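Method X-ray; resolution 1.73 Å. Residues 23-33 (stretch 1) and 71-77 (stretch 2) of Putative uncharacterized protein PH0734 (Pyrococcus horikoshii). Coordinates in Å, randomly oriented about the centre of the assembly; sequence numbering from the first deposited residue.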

# COMPACT_ATOMS: atom_id res chain seq x y z
N GLU A 23 17.21 -4.54 0.47
CA GLU A 23 16.17 -5.30 -0.24
C GLU A 23 14.83 -4.57 -0.23
O GLU A 23 14.10 -4.60 -1.22
N ILE A 24 14.50 -3.90 0.88
CA ILE A 24 13.28 -3.08 0.93
C ILE A 24 13.38 -1.95 -0.09
O ILE A 24 12.45 -1.72 -0.86
N ILE A 25 14.52 -1.26 -0.12
CA ILE A 25 14.74 -0.20 -1.10
C ILE A 25 14.55 -0.72 -2.53
O ILE A 25 13.89 -0.08 -3.35
N ALA A 26 15.13 -1.88 -2.81
CA ALA A 26 15.01 -2.51 -4.12
C ALA A 26 13.54 -2.76 -4.49
O ALA A 26 13.11 -2.43 -5.59
N GLN A 27 12.78 -3.31 -3.55
CA GLN A 27 11.36 -3.59 -3.76
C GLN A 27 10.57 -2.31 -4.02
O GLN A 27 9.79 -2.24 -4.98
N LEU A 28 10.78 -1.29 -3.19
CA LEU A 28 10.09 -0.01 -3.35
C LEU A 28 10.43 0.65 -4.68
O LEU A 28 9.56 1.20 -5.36
N SER A 29 11.70 0.58 -5.07
CA SER A 29 12.15 1.18 -6.32
C SER A 29 11.50 0.52 -7.54
O SER A 29 11.14 1.20 -8.50
N GLN A 30 11.33 -0.80 -7.49
CA GLN A 30 10.67 -1.50 -8.57
C GLN A 30 9.20 -1.11 -8.67
O GLN A 30 8.68 -0.88 -9.76
N MET A 31 8.54 -1.02 -7.51
CA MET A 31 7.11 -0.73 -7.45
C MET A 31 6.77 0.72 -7.78
O MET A 31 5.85 0.98 -8.56
N PHE A 32 7.52 1.66 -7.20
CA PHE A 32 7.16 3.08 -7.26
C PHE A 32 8.10 3.95 -8.08
O PHE A 32 7.81 5.13 -8.34
N GLY A 33 9.23 3.38 -8.49
CA GLY A 33 10.29 4.16 -9.11
C GLY A 33 11.22 4.68 -8.04
O GLY A 33 10.81 4.88 -6.89
N LYS A 71 6.11 -12.29 5.10
CA LYS A 71 7.36 -13.02 4.82
C LYS A 71 8.54 -12.11 4.48
O LYS A 71 9.10 -11.47 5.38
N ASP A 72 8.92 -12.02 3.21
CA ASP A 72 10.02 -11.15 2.81
C ASP A 72 9.57 -9.99 1.92
O ASP A 72 10.40 -9.22 1.43
N LEU A 73 8.25 -9.85 1.75
CA LEU A 73 7.70 -8.81 0.88
C LEU A 73 7.10 -7.65 1.66
O LEU A 73 6.36 -7.86 2.63
N ILE A 74 7.41 -6.43 1.23
CA ILE A 74 6.95 -5.24 1.92
C ILE A 74 6.04 -4.37 1.04
O ILE A 74 6.04 -4.48 -0.19
N PHE A 75 5.26 -3.51 1.71
CA PHE A 75 4.46 -2.50 1.02
C PHE A 75 4.13 -1.40 2.02
O PHE A 75 4.00 -1.66 3.21
N PRO A 76 4.02 -0.14 1.54
CA PRO A 76 3.64 0.92 2.48
C PRO A 76 2.34 0.66 3.25
O PRO A 76 1.37 0.16 2.68
N LEU A 77 2.34 1.02 4.53
CA LEU A 77 1.12 1.00 5.35
C LEU A 77 0.14 2.06 4.89
O LEU A 77 0.52 3.04 4.24

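Helix 23-32 crosses strand 73-76 at 58°, with the axes 8.7 Å apart at their closest. The two stretches bury 426 Å² between them.

The polar contacts centre on Gln27. Its CA-to-CB bond points toward the strand, with chi1 m and chi2 t. The amide end binds backbone with both its O and its N: Ile74 in the strand and Asp72 in the loop just before it. Ile74 N donates to Gln27 OE1 at 3.0 Å, and Gln27 NE2 donates to Asp72 O at 3.0 Å. Both bonds are nearly straight. The side-chain amide thus pairs with a backbone NH and a backbone carbonyl two residues apart. One water adds a bridge. The O of water 1 donates to Gln27 OE1 at 2.7 Å and to Ile74 O at 2.8 Å, so OE1 accepts twice.

The apolar contacts centre on Ile74, which has the largest covered area, 102 Å². It points toward the helix with chi1 p and chi2 p. Ile74 CD1 lies 3.6 Å from Leu28 CD2, 3.8 Å from Ile24 CG2 and 4.1 Å from Met31 CE. Ile24 and Leu28 are both m, t. The CA-to-CB bond of each points sideways to the strand, but the end of Leu28 comes nearer. Pro76 also points inward, and Pro76 CD is 4.2 Å from Leu28 CD2.

Aromatic and sulfur contacts follow toward the end of the helix. Met31 points toward the strand with chi1 m, chi2 t and chi3 m. Met31 SD sits at the edge of the Phe75 ring, 3.6 Å from Phe75 CD1. The CA-to-CB bond of Phe75 (chi1 t) points sideways, but its ring comes nearer the helix. Phe32 (chi1 m) points inward, and Phe32 CZ meets Phe75 CE1 at 3.6 Å. These rings pair obliquely, with planes at 34°. Pro76 CD lies at the edge of the Phe32 ring, 3.8 Å from Phe32 CE2.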

# COMPACT_ATOMS: atom_id res chain seq x y z
CB GLU A 23 16.06 -6.73 0.28
CG GLU A 23 15.12 -7.67 -0.52
CD GLU A 23 15.29 -7.61 -2.05
OE1 GLU A 23 16.44 -7.57 -2.57
OE2 GLU A 23 14.25 -7.64 -2.74
CB ILE A 24 12.98 -2.55 2.36
CG1 ILE A 24 12.63 -3.71 3.30
CG2 ILE A 24 11.83 -1.52 2.32
CD1 ILE A 24 12.48 -3.32 4.77
CB ILE A 25 16.13 0.45 -0.93
CG1 ILE A 25 16.18 1.20 0.40
CG2 ILE A 25 16.45 1.38 -2.10
CD1 ILE A 25 17.60 1.63 0.80
CB ALA A 26 15.80 -3.81 -4.15
CB GLN A 27 10.77 -4.35 -2.57
CG GLN A 27 11.21 -5.80 -2.47
CD GLN A 27 10.61 -6.52 -1.27
OE1 GLN A 27 9.42 -6.39 -0.98
NE2 GLN A 27 11.43 -7.29 -0.57
CB LEU A 28 10.44 0.93 -2.20
CG LEU A 28 9.94 0.56 -0.80
CD1 LEU A 28 10.62 1.45 0.22
CD2 LEU A 28 8.41 0.68 -0.69
CB SER A 29 13.68 1.12 -6.43
OG SER A 29 14.27 1.94 -5.42
CB GLN A 30 10.79 -3.02 -8.41
CG GLN A 30 10.24 -3.79 -9.60
CD GLN A 30 10.24 -5.28 -9.38
OE1 GLN A 30 9.56 -5.78 -8.48
NE2 GLN A 30 11.00 -6.00 -10.20
CB MET A 31 6.56 -1.09 -6.08
CG MET A 31 6.62 -2.58 -5.76
SD MET A 31 5.73 -3.01 -4.26
CE MET A 31 6.79 -2.29 -2.99
CB PHE A 32 7.08 3.66 -5.85
CG PHE A 32 6.01 3.03 -5.02
CD1 PHE A 32 4.66 3.31 -5.25
CD2 PHE A 32 6.34 2.15 -3.99
CE1 PHE A 32 3.66 2.73 -4.49
CE2 PHE A 32 5.34 1.56 -3.22
CZ PHE A 32 4.01 1.85 -3.47
CB LYS A 71 7.17 -14.19 3.81
CG LYS A 71 6.11 -14.01 2.72
CD LYS A 71 6.71 -13.61 1.36
CE LYS A 71 6.96 -14.83 0.45
NZ LYS A 71 8.11 -15.68 0.89
CB ASP A 72 11.14 -11.96 2.14
CG ASP A 72 10.77 -12.46 0.75
OD1 ASP A 72 11.67 -12.56 -0.11
OD2 ASP A 72 9.58 -12.76 0.52
CB LEU A 73 6.65 -9.39 -0.08
CG LEU A 73 7.09 -10.46 -1.09
CD1 LEU A 73 5.90 -10.87 -1.94
CD2 LEU A 73 8.24 -9.98 -1.97
CB ILE A 74 8.13 -4.37 2.48
CG1 ILE A 74 9.07 -3.91 1.37
CG2 ILE A 74 8.92 -5.15 3.53
CD1 ILE A 74 8.64 -2.65 0.66
CB PHE A 75 3.17 -3.10 0.46
CG PHE A 75 2.55 -2.28 -0.63
CD1 PHE A 75 3.15 -2.20 -1.89
CD2 PHE A 75 1.37 -1.57 -0.42
CE1 PHE A 75 2.60 -1.44 -2.91
CE2 PHE A 75 0.80 -0.80 -1.43
CZ PHE A 75 1.42 -0.74 -2.68
CB PRO A 76 3.47 2.15 1.58
CG PRO A 76 4.37 1.88 0.43
CD PRO A 76 4.28 0.40 0.19
CB LEU A 77 1.47 1.24 6.82
CG LEU A 77 2.31 0.18 7.53
CD1 LEU A 77 2.82 0.72 8.84
CD2 LEU A 77 1.51 -1.11 7.74
O HOH W 1 7.12 -5.91 -2.30